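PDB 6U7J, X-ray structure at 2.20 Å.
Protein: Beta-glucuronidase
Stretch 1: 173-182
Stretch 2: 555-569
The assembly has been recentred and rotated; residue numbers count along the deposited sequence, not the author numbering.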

# COMPACT_ATOMS: atom_id res chain seq x y z
N LYS B 173 15.42 19.21 21.55
CA LYS B 173 13.99 19.35 21.72
C LYS B 173 13.47 20.51 20.87
O LYS B 173 14.17 21.50 20.67
N PHE B 174 12.25 20.37 20.35
CA PHE B 174 11.55 21.45 19.67
C PHE B 174 10.09 21.06 19.54
O PHE B 174 9.72 19.90 19.71
N ASP B 175 9.25 22.06 19.22
CA ASP B 175 7.81 21.88 19.12
C ASP B 175 7.27 22.26 17.74
O ASP B 175 6.10 22.62 17.61
N PHE B 176 8.09 22.19 16.71
CA PHE B 176 7.57 22.25 15.36
C PHE B 176 7.51 20.84 14.77
O PHE B 176 8.19 19.91 15.22
N ASP B 177 6.64 20.69 13.77
CA ASP B 177 6.38 19.39 13.15
C ASP B 177 7.64 18.84 12.48
O ASP B 177 8.18 17.79 12.88
N PHE B 178 8.14 19.58 11.50
CA PHE B 178 8.93 19.04 10.41
C PHE B 178 10.30 18.59 10.89
O PHE B 178 10.83 19.10 11.89
N PHE B 179 10.86 17.61 10.18
CA PHE B 179 12.14 17.02 10.56
C PHE B 179 13.26 18.06 10.51
O PHE B 179 13.34 18.87 9.59
N ASN B 180 14.14 18.05 11.52
CA ASN B 180 15.21 19.04 11.60
C ASN B 180 16.38 18.66 10.69
O ASN B 180 17.50 18.39 11.14
N TYR B 181 16.10 18.63 9.38
CA TYR B 181 17.11 18.33 8.38
C TYR B 181 18.24 19.35 8.43
O TYR B 181 18.02 20.54 8.64
N SER B 182 19.46 18.88 8.17
CA SER B 182 20.64 19.72 8.22
C SER B 182 21.50 19.43 7.00
O SER B 182 21.45 18.33 6.43
N ASP B 555 2.76 15.18 1.28
CA ASP B 555 3.31 14.45 2.42
C ASP B 555 4.77 14.84 2.60
O ASP B 555 5.51 14.97 1.62
N PHE B 556 5.19 15.08 3.85
CA PHE B 556 6.56 15.52 4.14
C PHE B 556 7.04 14.89 5.43
O PHE B 556 6.26 14.37 6.23
N MET B 557 8.35 14.95 5.66
CA MET B 557 8.94 14.24 6.79
C MET B 557 8.84 15.07 8.05
O MET B 557 8.90 16.30 8.01
N THR B 558 8.70 14.38 9.18
CA THR B 558 8.63 15.00 10.50
C THR B 558 9.57 14.27 11.45
O THR B 558 9.99 13.14 11.20
N ALA B 559 9.88 14.93 12.57
CA ALA B 559 10.47 14.21 13.68
C ALA B 559 9.59 13.03 14.06
O ALA B 559 8.37 13.05 13.87
N PHE B 560 10.21 11.96 14.56
CA PHE B 560 9.47 10.74 14.85
C PHE B 560 8.49 10.95 15.99
O PHE B 560 8.81 11.62 16.98
N GLY B 561 7.29 10.37 15.86
CA GLY B 561 6.26 10.43 16.89
C GLY B 561 5.08 9.55 16.52
O GLY B 561 4.85 9.25 15.35
N LEU B 562 4.32 9.17 17.55
CA LEU B 562 3.30 8.14 17.37
C LEU B 562 2.09 8.60 16.56
O LEU B 562 1.21 7.77 16.25
N LYS B 563 2.00 9.88 16.22
CA LYS B 563 0.93 10.38 15.37
C LYS B 563 1.39 10.62 13.94
O LYS B 563 0.60 11.12 13.13
N ARG B 564 2.64 10.27 13.62
CA ARG B 564 3.28 10.64 12.36
C ARG B 564 3.70 9.35 11.63
O ARG B 564 4.77 8.80 11.92
N VAL B 565 2.86 8.86 10.72
CA VAL B 565 3.12 7.60 10.00
C VAL B 565 4.18 7.87 8.94
O VAL B 565 3.86 8.30 7.83
N ASP B 566 5.44 7.60 9.25
CA ASP B 566 6.56 8.00 8.38
C ASP B 566 6.40 9.46 7.91
O ASP B 566 6.57 9.79 6.74
N GLY B 567 6.06 10.33 8.86
CA GLY B 567 5.96 11.75 8.60
C GLY B 567 4.53 12.26 8.62
O GLY B 567 3.61 11.63 9.15
N ASN B 568 4.35 13.43 8.02
CA ASN B 568 3.03 14.06 7.98
C ASN B 568 2.33 13.63 6.70
O ASN B 568 2.87 13.81 5.59
N LYS B 569 1.13 13.06 6.85
CA LYS B 569 0.38 12.51 5.73
C LYS B 569 -0.82 13.38 5.35
O LYS B 569 -1.72 12.91 4.65

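Residues 173-182 and 555-569 of this beta-glucuronidase lie far apart in the chain, yet they meet over 467 Å² of buried surface, counting both sides. Three residues, Asp177, Phe179 and Met557, cover the most of it. The backbones come together at a single bridge pairing Phe178 with Thr558, where Phe179 N donates to Met557 O at 3.2 Å and Ala559 N donates a weak hydrogen bond to Asp177 O at 3.3 Å. Side chains on both stretches pack around these two bonds.

Asp177 supplies the polar half of the contact. Its CA-to-CB bond runs sideways to the second stretch, but a chi1 of -142°, between the usual wells, brings the carboxylate nearer. Arg564, with CB pointing toward the first stretch and chi1 to chi3 in m, m and t, delivers its guanidinium edge-on: NE donates to Asp177 OD2 at 2.8 Å in a salt bridge of good geometry, while the bond from NH2 to Asp177 OD1, also 2.8 Å, is bent and weak. Asp177 OD1 gains a better-directed partner in Asn568, a t rotamer that also points toward the first stretch, whose ND2 lies 2.9 Å from it. Both carboxylate oxygens are thus engaged. Carbon atoms border the same group, with Thr558 CG2 3.7 Å from Asp177 OD2 and Phe556 CZ 4.0 Å from Asp177 OD1. Thr558, in rotamer p, turns its hydroxyl to its own stretch, OG1 donating to Ala559 O at 2.9 Å.

Phe179 leads the apolar half. With chi1 in t, its ring reaches Met557, where Phe179 CD2 approaches Met557 CE at 3.9 Å, and Phe560, where Phe179 CE2 lies 4.3 Å from Phe560 CZ. Phe560 starts out away from the first stretch, but its m rotamer brings the ring back into range.

Met557 points toward the first stretch and is buried. Its chi1 of -105° is off-well, followed by m and m, and the side chain lies against two aromatic residues: Met557 CE is 3.9 Å from Phe179 CD2, and Met557 CB and CG both lie 3.3 Å from Tyr181 OH, with Met557 CB 4.0 Å from Tyr181 CE2. That hydroxyl finds its hydrogen bonding elsewhere in the structure.

Two smaller apolar contacts complete the packing. The Phe174 ring, in rotamer p, places CE2 4.0 Å from Ala559 CB. Phe178, also p, directs its side chain away overall, leaving its CB 4.2 Å from Phe556 CE1.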

# COMPACT_ATOMS: atom_id res chain seq x y z
CB LYS B 173 13.63 19.57 23.20
CG LYS B 173 14.03 18.42 24.11
CD LYS B 173 12.97 17.35 24.16
CE LYS B 173 13.59 15.97 24.18
NZ LYS B 173 13.74 15.42 25.57
CB PHE B 174 12.17 21.80 18.30
CG PHE B 174 12.42 20.60 17.40
CD1 PHE B 174 13.71 20.10 17.25
CD2 PHE B 174 11.38 20.01 16.69
CE1 PHE B 174 13.95 19.01 16.43
CE2 PHE B 174 11.62 18.92 15.87
CZ PHE B 174 12.90 18.41 15.73
CB ASP B 175 7.10 22.69 20.20
CG ASP B 175 7.32 22.11 21.58
OD1 ASP B 175 8.23 22.60 22.29
OD2 ASP B 175 6.61 21.15 21.96
CB PHE B 176 8.41 23.18 14.47
CG PHE B 176 9.89 22.86 14.45
CD1 PHE B 176 10.39 21.87 13.61
CD2 PHE B 176 10.78 23.57 15.25
CE1 PHE B 176 11.75 21.58 13.60
CE2 PHE B 176 12.15 23.28 15.23
CZ PHE B 176 12.63 22.30 14.41
CB ASP B 177 5.26 19.55 12.11
CG ASP B 177 4.31 18.36 12.09
OD1 ASP B 177 3.34 18.37 11.30
OD2 ASP B 177 4.57 17.41 12.87
CB PHE B 178 9.06 20.09 9.30
CG PHE B 178 9.54 21.46 9.77
CD1 PHE B 178 8.65 22.40 10.28
CD2 PHE B 178 10.90 21.82 9.65
CE1 PHE B 178 9.08 23.66 10.69
CE2 PHE B 178 11.35 23.07 10.05
CZ PHE B 178 10.45 24.00 10.57
CB PHE B 179 12.46 15.84 9.62
CG PHE B 179 13.61 14.99 10.09
CD1 PHE B 179 14.91 15.28 9.69
CD2 PHE B 179 13.39 13.94 10.95
CE1 PHE B 179 15.98 14.51 10.13
CE2 PHE B 179 14.46 13.15 11.41
CZ PHE B 179 15.76 13.45 11.00
CB ASN B 180 15.67 19.23 13.04
CG ASN B 180 16.50 20.52 13.24
OD1 ASN B 180 16.27 21.53 12.57
ND2 ASN B 180 17.47 20.47 14.15
CB TYR B 181 16.53 18.37 6.97
CG TYR B 181 15.71 17.16 6.55
CD1 TYR B 181 16.31 15.92 6.35
CD2 TYR B 181 14.35 17.27 6.31
CE1 TYR B 181 15.59 14.83 5.95
CE2 TYR B 181 13.59 16.17 5.91
CZ TYR B 181 14.22 14.96 5.74
OH TYR B 181 13.50 13.88 5.33
CB SER B 182 21.41 19.49 9.51
OG SER B 182 22.51 20.37 9.62
CB ASP B 555 3.17 12.93 2.19
CG ASP B 555 1.68 12.46 2.10
OD1 ASP B 555 0.77 13.19 2.52
OD2 ASP B 555 1.42 11.33 1.61
CB PHE B 556 6.65 17.05 4.25
CG PHE B 556 5.83 17.63 5.36
CD1 PHE B 556 6.39 17.81 6.63
CD2 PHE B 556 4.50 18.02 5.13
CE1 PHE B 556 5.63 18.35 7.66
CE2 PHE B 556 3.74 18.57 6.16
CZ PHE B 556 4.29 18.74 7.43
CB MET B 557 10.41 13.89 6.53
CG MET B 557 10.64 12.41 6.21
SD MET B 557 10.11 11.23 7.49
CE MET B 557 11.38 11.44 8.72
CB THR B 558 7.22 14.93 11.11
OG1 THR B 558 6.92 13.56 11.44
CG2 THR B 558 6.15 15.46 10.16
CB ALA B 559 10.68 15.16 14.87
CB PHE B 560 10.42 9.59 15.21
CG PHE B 560 11.49 9.39 14.22
CD1 PHE B 560 11.18 9.13 12.89
CD2 PHE B 560 12.82 9.48 14.59
CE1 PHE B 560 12.18 8.96 11.95
CE2 PHE B 560 13.83 9.32 13.66
CZ PHE B 560 13.51 9.06 12.34
CB LEU B 562 2.85 7.64 18.75
CG LEU B 562 3.94 6.99 19.61
CD1 LEU B 562 3.34 6.08 20.68
CD2 LEU B 562 4.90 6.19 18.77
CB LYS B 563 0.35 11.66 15.94
CG LYS B 563 -0.41 11.46 17.24
CD LYS B 563 -1.00 12.78 17.72
CE LYS B 563 -1.26 12.77 19.22
NZ LYS B 563 -0.83 14.07 19.84
CB ARG B 564 4.47 11.56 12.64
CG ARG B 564 4.08 12.96 13.23
CD ARG B 564 3.21 13.76 12.22
NE ARG B 564 2.97 15.18 12.56
CZ ARG B 564 1.75 15.71 12.71
NH1 ARG B 564 0.67 14.95 12.58
NH2 ARG B 564 1.62 17.00 13.00
CB VAL B 565 1.84 7.01 9.39
CG1 VAL B 565 2.11 5.62 8.84
CG2 VAL B 565 0.72 6.92 10.43
CB ASP B 566 6.71 7.06 7.18
CG ASP B 566 8.05 7.24 6.44
OD1 ASP B 566 9.02 7.76 7.06
OD2 ASP B 566 8.14 6.88 5.25
CB ASN B 568 3.17 15.58 8.04
CG ASN B 568 1.83 16.28 8.18
OD1 ASN B 568 0.91 16.04 7.40
ND2 ASN B 568 1.70 17.13 9.19
CB LYS B 569 -0.09 11.09 6.06
CG LYS B 569 1.03 10.02 6.01
CD LYS B 569 1.81 10.13 4.70
CE LYS B 569 2.59 8.86 4.42
NZ LYS B 569 3.96 8.97 4.98